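Local coordinates for protein chitinase A (Cycas revoluta, PDB 4MNK) that probably hydrolyses chitin, as a plant class V chitinase of glycoside hydrolase family 18, at residues Arg96-Val100 with Lys133-Leu138; Ser244-Lys248 with Ala259-Val265. One frame throughout, in Å; residues are numbered along the deposited sequence.

In the fold
Contacts 1 and 2 share no secondary-structure element and lie on opposite sides of the chain's centre, their own centres about 42 Å apart. Contact 1 joins two helices, 93-110 and 125-149, on the outside of the barrel; most of its touching residues are buried, and side chains do the work, with a salt bridge beside an apolar patch. Contact 2 is only partly buried. There the strand 234-247 is bordered by 259-265, and main-chain hydrogen bonds carry most of the load; one glycine leaves room for a serine hydroxyl and another takes backbone angles that call for glycine. The one side-chain hydrogen bond between its segments runs from that hydroxyl to a backbone carbonyl, and no charged pair takes part.

Contact 1 (Arg96-Val100 with Lys133-Leu138); sequences RQRFV and KLVSEL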
ATOM      1  N   ARG A  96      16.736  -5.488  17.318  1.00  8.28           N
ATOM      2  CA  ARG A  96      15.574  -6.262  16.865  1.00  8.34           C
ATOM      3  C   ARG A  96      14.671  -6.630  18.039  1.00  8.50           C
ATOM      4  O   ARG A  96      13.448  -6.564  17.929  1.00  8.16           O
ATOM      5  CB  ARG A  96      15.996  -7.523  16.105  1.00  8.39           C
ATOM      6  CG  ARG A  96      16.714  -7.258  14.781  1.00  8.46           C
ATOM      7  CD  ARG A  96      16.692  -8.479  13.870  1.00  9.06           C
ATOM      8  NE  ARG A  96      17.158  -9.688  14.546  1.00  9.91           N
ATOM      9  CZ  ARG A  96      18.412 -10.131  14.533  1.00 10.15           C
ATOM     10  NH1 ARG A  96      19.360  -9.477  13.868  1.00 10.76           N
ATOM     11  NH2 ARG A  96      18.721 -11.242  15.189  1.00 11.12           N
ATOM     12  N   GLN A  97      15.279  -7.003  19.163  1.00  8.85           N
ATOM     13  CA  GLN A  97      14.528  -7.341  20.374  1.00  9.38           C
ATOM     14  C   GLN A  97      13.721  -6.141  20.881  1.00  8.85           C
ATOM     15  O   GLN A  97      12.546  -6.280  21.231  1.00  8.73           O
ATOM     16  CB  GLN A  97      15.474  -7.869  21.459  1.00 10.09           C
ATOM     17  CG  GLN A  97      14.788  -8.573  22.630  1.00 13.27           C
ATOM     18  CD  GLN A  97      15.753  -9.391  23.480  1.00 16.35           C
ATOM     19  OE1 GLN A  97      16.972  -9.347  23.287  1.00 18.16           O
ATOM     20  NE2 GLN A  97      15.207 -10.147  24.428  1.00 17.78           N
ATOM     21  N   ARG A  98      14.351  -4.966  20.905  1.00  8.49           N
ATOM     22  CA  ARG A  98      13.685  -3.740  21.342  1.00  8.27           C
ATOM     23  C   ARG A  98      12.538  -3.366  20.402  1.00  7.80           C
ATOM     24  O   ARG A  98      11.467  -2.964  20.858  1.00  7.61           O
ATOM     25  CB  ARG A  98      14.681  -2.581  21.472  1.00  8.56           C
ATOM     26  CG  ARG A  98      15.776  -2.815  22.514  1.00  9.31           C
ATOM     27  CD  ARG A  98      16.531  -1.540  22.860  1.00  9.97           C
ATOM     28  NE  ARG A  98      17.212  -0.952  21.705  1.00 10.38           N
ATOM     29  CZ  ARG A  98      18.426  -1.294  21.280  1.00 10.78           C
ATOM     30  NH1 ARG A  98      19.120  -2.240  21.902  1.00 11.42           N
ATOM     31  NH2 ARG A  98      18.948  -0.688  20.222  1.00 11.45           N
ATOM     32  N   PHE A  99      12.766  -3.519  19.098  1.00  7.54           N
ATOM     33  CA  PHE A  99      11.752  -3.252  18.078  1.00  7.35           C
ATOM     34  C   PHE A  99      10.544  -4.168  18.249  1.00  7.10           C
ATOM     35  O   PHE A  99       9.404  -3.714  18.218  1.00  6.79           O
ATOM     36  CB  PHE A  99      12.347  -3.427  16.676  1.00  7.44           C
ATOM     37  CG  PHE A  99      11.347  -3.266  15.556  1.00  7.49           C
ATOM     38  CD1 PHE A  99      11.226  -2.054  14.883  1.00  7.78           C
ATOM     39  CD2 PHE A  99      10.536  -4.327  15.161  1.00  7.88           C
ATOM     40  CE1 PHE A  99      10.311  -1.898  13.839  1.00  8.26           C
ATOM     41  CE2 PHE A  99       9.615  -4.180  14.121  1.00  8.41           C
ATOM     42  CZ  PHE A  99       9.505  -2.962  13.463  1.00  8.85           C
ATOM     43  N   VAL A 100      10.806  -5.461  18.421  1.00  7.25           N
ATOM     44  CA  VAL A 100       9.742  -6.454  18.527  1.00  7.85           C
ATOM     45  C   VAL A 100       8.867  -6.186  19.757  1.00  7.87           C
ATOM     46  O   VAL A 100       7.635  -6.153  19.653  1.00  7.96           O
ATOM     47  CB  VAL A 100      10.324  -7.890  18.517  1.00  8.11           C
ATOM     48  CG1 VAL A 100       9.309  -8.900  19.005  1.00  8.31           C
ATOM     49  CG2 VAL A 100      10.804  -8.251  17.116  1.00  8.38           C
ATOM     50  N   LYS A 133      15.254 -12.492   9.932  1.00  7.72           N
ATOM     51  CA  LYS A 133      15.494 -12.593  11.374  1.00  8.20           C
ATOM     52  C   LYS A 133      14.479 -11.761  12.156  1.00  7.80           C
ATOM     53  O   LYS A 133      13.867 -12.255  13.097  1.00  7.93           O
ATOM     54  CB  LYS A 133      16.918 -12.159  11.732  1.00  8.54           C
ATOM     55  CG  LYS A 133      18.024 -13.027  11.143  1.00 10.17           C
ATOM     56  CD  LYS A 133      19.398 -12.482  11.506  1.00 12.72           C
ATOM     57  CE  LYS A 133      20.495 -13.118  10.672  1.00 14.34           C
ATOM     58  NZ  LYS A 133      21.832 -12.552  11.010  1.00 16.12           N
ATOM     59  N   LEU A 134      14.293 -10.505  11.750  1.00  7.43           N
ATOM     60  CA  LEU A 134      13.337  -9.617  12.414  1.00  7.14           C
ATOM     61  C   LEU A 134      11.924 -10.193  12.404  1.00  6.94           C
ATOM     62  O   LEU A 134      11.267 -10.269  13.446  1.00  7.33           O
ATOM     63  CB  LEU A 134      13.330  -8.225  11.771  1.00  7.11           C
ATOM     64  CG  LEU A 134      12.411  -7.195  12.445  1.00  7.10           C
ATOM     65  CD1 LEU A 134      13.079  -6.605  13.686  1.00  8.16           C
ATOM     66  CD2 LEU A 134      12.005  -6.097  11.467  1.00  7.13           C
ATOM     67  N   VAL A 135      11.465 -10.593  11.221  1.00  7.00           N
ATOM     68  CA  VAL A 135      10.095 -11.063  11.052  1.00  7.24           C
ATOM     69  C   VAL A 135       9.849 -12.383  11.792  1.00  7.16           C
ATOM     70  O   VAL A 135       8.793 -12.570  12.400  1.00  7.41           O
ATOM     71  CB  VAL A 135       9.702 -11.147   9.557  1.00  7.02           C
ATOM     72  CG1 VAL A 135       8.322 -11.761   9.383  1.00  7.68           C
ATOM     73  CG2 VAL A 135       9.728  -9.760   8.927  1.00  7.49           C
ATOM     74  N   SER A 136      10.832 -13.282  11.770  1.00  7.23           N
ATOM     75  CA  SER A 136      10.704 -14.545  12.495  1.00  7.45           C
ATOM     76  C   SER A 136      10.552 -14.289  13.996  1.00  7.41           C
ATOM     77  O   SER A 136       9.702 -14.892  14.658  1.00  7.61           O
ATOM     78  CB  SER A 136      11.897 -15.457  12.219  1.00  7.46           C
ATOM     79  OG  SER A 136      11.728 -16.711  12.859  1.00  8.54           O
ATOM     80  N   GLU A 137      11.370 -13.379  14.521  1.00  7.50           N
ATOM     81  CA  GLU A 137      11.313 -12.996  15.932  1.00  7.64           C
ATOM     82  C   GLU A 137       9.992 -12.305  16.279  1.00  7.34           C
ATOM     83  O   GLU A 137       9.421 -12.539  17.348  1.00  7.32           O
ATOM     84  CB  GLU A 137      12.520 -12.125  16.294  1.00  7.97           C
ATOM     85  CG  GLU A 137      13.840 -12.910  16.312  1.00  9.77           C
ATOM     86  CD  GLU A 137      15.086 -12.051  16.105  1.00 11.79           C
ATOM     87  OE1 GLU A 137      14.998 -10.808  16.156  1.00 13.30           O
ATOM     88  OE2 GLU A 137      16.171 -12.636  15.893  1.00 13.48           O
ATOM     89  N   LEU A 138       9.498 -11.475  15.365  1.00  7.28           N
ATOM     90  CA  LEU A 138       8.228 -10.783  15.569  1.00  7.37           C
ATOM     91  C   LEU A 138       7.048 -11.762  15.605  1.00  7.39           C
ATOM     92  O   LEU A 138       6.187 -11.672  16.481  1.00  7.44           O
ATOM     93  CB  LEU A 138       8.024  -9.705  14.499  1.00  7.43           C
ATOM     94  CG  LEU A 138       6.795  -8.799  14.624  1.00  7.86           C
ATOM     95  CD1 LEU A 138       6.708  -8.113  15.990  1.00  8.68           C
ATOM     96  CD2 LEU A 138       6.821  -7.768  13.511  1.00  8.73           C
TER
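R96 and E137 form a two-pronged salt bridge, NE and NH2 each donating to its own carboxylate oxygen. R96 NE meets E137 OE1 over 2.9 Å in a nearly straight bond (165°), and R96 NH2 reaches E137 OE2 at 3.0 Å. The two planes are tilted by 34°: both oxygens lie close to the guanidinium plane, but NE stands somewhat out of the carboxylate plane, while NH2 uses the syn lone pair of OE2. The arginine reaches this place by a bend at chi3, which turns NE and NH2 to the acid. Over one guanidinium face, above its centre, sits the CB of K133. The rest of that lysine is extended and leads its ammonium away, leaving NZ 4.9 Å from R96 NH1, so that aliphatic carbon rather than like charge meets the arginine.

Beside the ion pair the contact turns apolar. The L134 branch CD1 packs 3.7 Å from F99 CD2 and also lies against R96 CG, because L134 holds CG anti to its backbone N and so swings its methyls across to helix 93-110. V100 is short enough for its methyls to reach both the backbone and the CD1 of L138: V100 CG2 rests 3.9 Å from L138 N, and V100 CG1 meets L138 CD1 at 4.1 Å.

Further out, N90 O accepts R96 NH1 and gives the guanidinium a second anchor. L89 of helix 80-90 touches both L134 and F99, and L117 of strand 114-119 touches F99 and L138. The two segments cross at -45° with axes 9.8 Å apart, as neighbouring outer helices on successive strands of the TIM barrel of family 18 glycoside hydrolases.

Contact 2 (Ser244-Lys248 with Ala259-Val265); sequences SWLLK and AVGAGPV
S244 OG donates to P264 O at 2.6 Å, coming from above the carbonyl plane; it is set between its own backbone N and carbonyl carbon (chi1 65°). G263 suits its place because a CB there would run into that hydroxyl. With an alanine at S244 the hydroxyl would be gone, and the carbonyl of the cis P264-V265 peptide would probably be left without this donor and freer to shift.

The CB bond of W245 points away from 259-265, yet its ring still meets that segment: A259 CB lies 3.3 Å from W245 CD1, a tight fit that suits a residue as small as alanine. L246 sets CB against V260 CG2 (3.8 Å) and CG against the A262 carbonyl oxygen. K248, bent at chi3, wraps CB, CG and CE round V260 CG1, the two side chains crossing at about a right angle.

The backbones run antiparallel. L246 N donates to G261 O at 2.9 Å. V260 N donates to L246 O at 2.8 Å. The bond from G263 N to S244 O (3.1 Å) differs, its donor standing well above the carbonyl plane. The chain turns a corner at G261, whose backbone angles call for glycine.

Strand 300-304 pairs with 234-247 as well: its W301 meets the W245 ring at a steep angle and also touches L247, its V300 packs on L246 and P264, and E199 O holds W245 NE1.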
ATOM      1  N   SER A 244       1.299  11.939 -13.001  1.00  8.13           N
ATOM      2  CA  SER A 244       1.087  12.995 -13.979  1.00  8.38           C
ATOM      3  C   SER A 244       2.367  13.415 -14.683  1.00  8.51           C
ATOM      4  O   SER A 244       3.465  13.339 -14.118  1.00  8.69           O
ATOM      5  CB  SER A 244       0.449  14.211 -13.308  1.00  8.42           C
ATOM      6  OG  SER A 244       1.343  14.770 -12.367  1.00  9.10           O
ATOM      7  N   TRP A 245       2.190  13.882 -15.915  1.00  8.58           N
ATOM      8  CA  TRP A 245       3.268  14.364 -16.763  1.00  9.02           C
ATOM      9  C   TRP A 245       2.870  15.707 -17.356  1.00  9.24           C
ATOM     10  O   TRP A 245       1.679  16.024 -17.462  1.00  9.13           O
ATOM     11  CB  TRP A 245       3.464  13.426 -17.950  1.00  9.17           C
ATOM     12  CG  TRP A 245       4.149  12.113 -17.725  1.00  9.46           C
ATOM     13  CD1 TRP A 245       5.462  11.824 -17.968  1.00 10.07           C
ATOM     14  CD2 TRP A 245       3.542  10.886 -17.304  1.00  9.76           C
ATOM     15  NE1 TRP A 245       5.717  10.504 -17.697  1.00 10.14           N
ATOM     16  CE2 TRP A 245       4.557   9.904 -17.286  1.00 10.09           C
ATOM     17  CE3 TRP A 245       2.247  10.525 -16.914  1.00  9.76           C
ATOM     18  CZ2 TRP A 245       4.314   8.581 -16.910  1.00 10.11           C
ATOM     19  CZ3 TRP A 245       2.008   9.207 -16.531  1.00  9.58           C
ATOM     20  CH2 TRP A 245       3.039   8.254 -16.531  1.00 10.17           C
ATOM     21  N   LEU A 246       3.874  16.475 -17.770  1.00  9.64           N
ATOM     22  CA  LEU A 246       3.666  17.600 -18.673  1.00 10.30           C
ATOM     23  C   LEU A 246       3.966  17.125 -20.090  1.00 10.53           C
ATOM     24  O   LEU A 246       5.027  16.545 -20.343  1.00 10.76           O
ATOM     25  CB  LEU A 246       4.559  18.785 -18.299  1.00 10.68           C
ATOM     26  CG  LEU A 246       4.344  19.409 -16.916  1.00 11.40           C
ATOM     27  CD1 LEU A 246       5.352  20.520 -16.667  1.00 12.72           C
ATOM     28  CD2 LEU A 246       2.923  19.933 -16.754  1.00 11.98           C
ATOM     29  N   LEU A 247       3.026  17.355 -21.002  1.00 10.95           N
ATOM     30  CA  LEU A 247       3.160  16.907 -22.385  1.00 11.35           C
ATOM     31  C   LEU A 247       4.116  17.786 -23.174  1.00 11.91           C
ATOM     32  O   LEU A 247       4.143  19.007 -22.995  1.00 11.74           O
ATOM     33  CB  LEU A 247       1.795  16.880 -23.077  1.00 11.06           C
ATOM     34  CG  LEU A 247       0.750  15.903 -22.531  1.00 10.85           C
ATOM     35  CD1 LEU A 247      -0.607  16.194 -23.141  1.00 10.60           C
ATOM     36  CD2 LEU A 247       1.154  14.456 -22.777  1.00 10.68           C
ATOM     37  N   LYS A 248       4.898  17.157 -24.046  1.00 12.68           N
ATOM     38  CA  LYS A 248       5.775  17.888 -24.954  1.00 13.62           C
ATOM     39  C   LYS A 248       4.950  18.651 -25.991  1.00 13.83           C
ATOM     40  O   LYS A 248       5.261  19.800 -26.313  1.00 14.13           O
ATOM     41  CB  LYS A 248       6.771  16.943 -25.635  1.00 13.96           C
ATOM     42  CG  LYS A 248       7.888  17.656 -26.398  1.00 15.35           C
ATOM     43  CD  LYS A 248       8.956  16.689 -26.899  1.00 17.32           C
ATOM     44  CE  LYS A 248       9.977  16.350 -25.818  1.00 18.67           C
ATOM     45  NZ  LYS A 248      11.005  15.386 -26.306  1.00 19.81           N
ATOM     46  N   ALA A 259       6.798  13.395 -23.165  1.00 13.54           N
ATOM     47  CA  ALA A 259       6.622  14.248 -21.990  1.00 13.87           C
ATOM     48  C   ALA A 259       7.912  14.973 -21.607  1.00 14.14           C
ATOM     49  O   ALA A 259       9.009  14.559 -22.000  1.00 14.38           O
ATOM     50  CB  ALA A 259       6.102  13.427 -20.823  1.00 13.88           C
ATOM     51  N   VAL A 260       7.776  16.049 -20.832  1.00 14.40           N
ATOM     52  CA  VAL A 260       8.914  16.911 -20.478  1.00 14.74           C
ATOM     53  C   VAL A 260       9.170  17.057 -18.970  1.00 14.78           C
ATOM     54  O   VAL A 260      10.020  17.852 -18.549  1.00 15.37           O
ATOM     55  CB  VAL A 260       8.808  18.315 -21.141  1.00 14.84           C
ATOM     56  CG1 VAL A 260       8.981  18.210 -22.650  1.00 15.20           C
ATOM     57  CG2 VAL A 260       7.484  18.993 -20.792  1.00 15.01           C
ATOM     58  N   GLY A 261       8.440  16.293 -18.161  1.00 14.41           N
ATOM     59  CA  GLY A 261       8.621  16.321 -16.713  1.00 13.95           C
ATOM     60  C   GLY A 261       7.351  16.031 -15.940  1.00 13.44           C
ATOM     61  O   GLY A 261       6.328  15.658 -16.521  1.00 13.26           O
ATOM     62  N   ALA A 262       7.427  16.209 -14.624  1.00 13.29           N
ATOM     63  CA  ALA A 262       6.315  15.935 -13.721  1.00 13.02           C
ATOM     64  C   ALA A 262       5.189  16.945 -13.863  1.00 12.87           C
ATOM     65  O   ALA A 262       5.426  18.152 -13.926  1.00 12.83           O
ATOM     66  CB  ALA A 262       6.807  15.900 -12.279  1.00 13.02           C
ATOM     67  N   GLY A 263       3.961  16.441 -13.916  1.00 12.55           N
ATOM     68  CA  GLY A 263       2.783  17.293 -13.827  1.00 12.67           C
ATOM     69  C   GLY A 263       2.488  17.603 -12.369  1.00 12.62           C
ATOM     70  O   GLY A 263       3.289  17.278 -11.488  1.00 12.41           O
ATOM     71  N   PRO A 264       1.335  18.234 -12.095  1.00 12.76           N
ATOM     72  CA  PRO A 264       0.956  18.497 -10.706  1.00 12.95           C
ATOM     73  C   PRO A 264       0.522  17.203 -10.011  1.00 13.18           C
ATOM     74  O   PRO A 264       0.010  16.311 -10.679  1.00 12.76           O
ATOM     75  CB  PRO A 264      -0.235  19.447 -10.847  1.00 12.94           C
ATOM     76  CG  PRO A 264      -0.829  19.116 -12.177  1.00 13.12           C
ATOM     77  CD  PRO A 264       0.314  18.702 -13.054  1.00 12.96           C
ATOM     78  N   VAL A 265       0.755  17.051  -8.707  1.00 13.55           N
ATOM     79  CA  VAL A 265       1.597  17.917  -7.895  1.00 14.37           C
ATOM     80  C   VAL A 265       2.879  17.128  -7.669  1.00 14.39           C
ATOM     81  O   VAL A 265       2.858  16.069  -7.032  1.00 14.45           O
ATOM     82  CB  VAL A 265       0.924  18.239  -6.537  1.00 14.56           C
ATOM     83  CG1 VAL A 265       1.882  18.979  -5.603  1.00 15.15           C
ATOM     84  CG2 VAL A 265      -0.361  19.034  -6.748  1.00 15.16           C
TER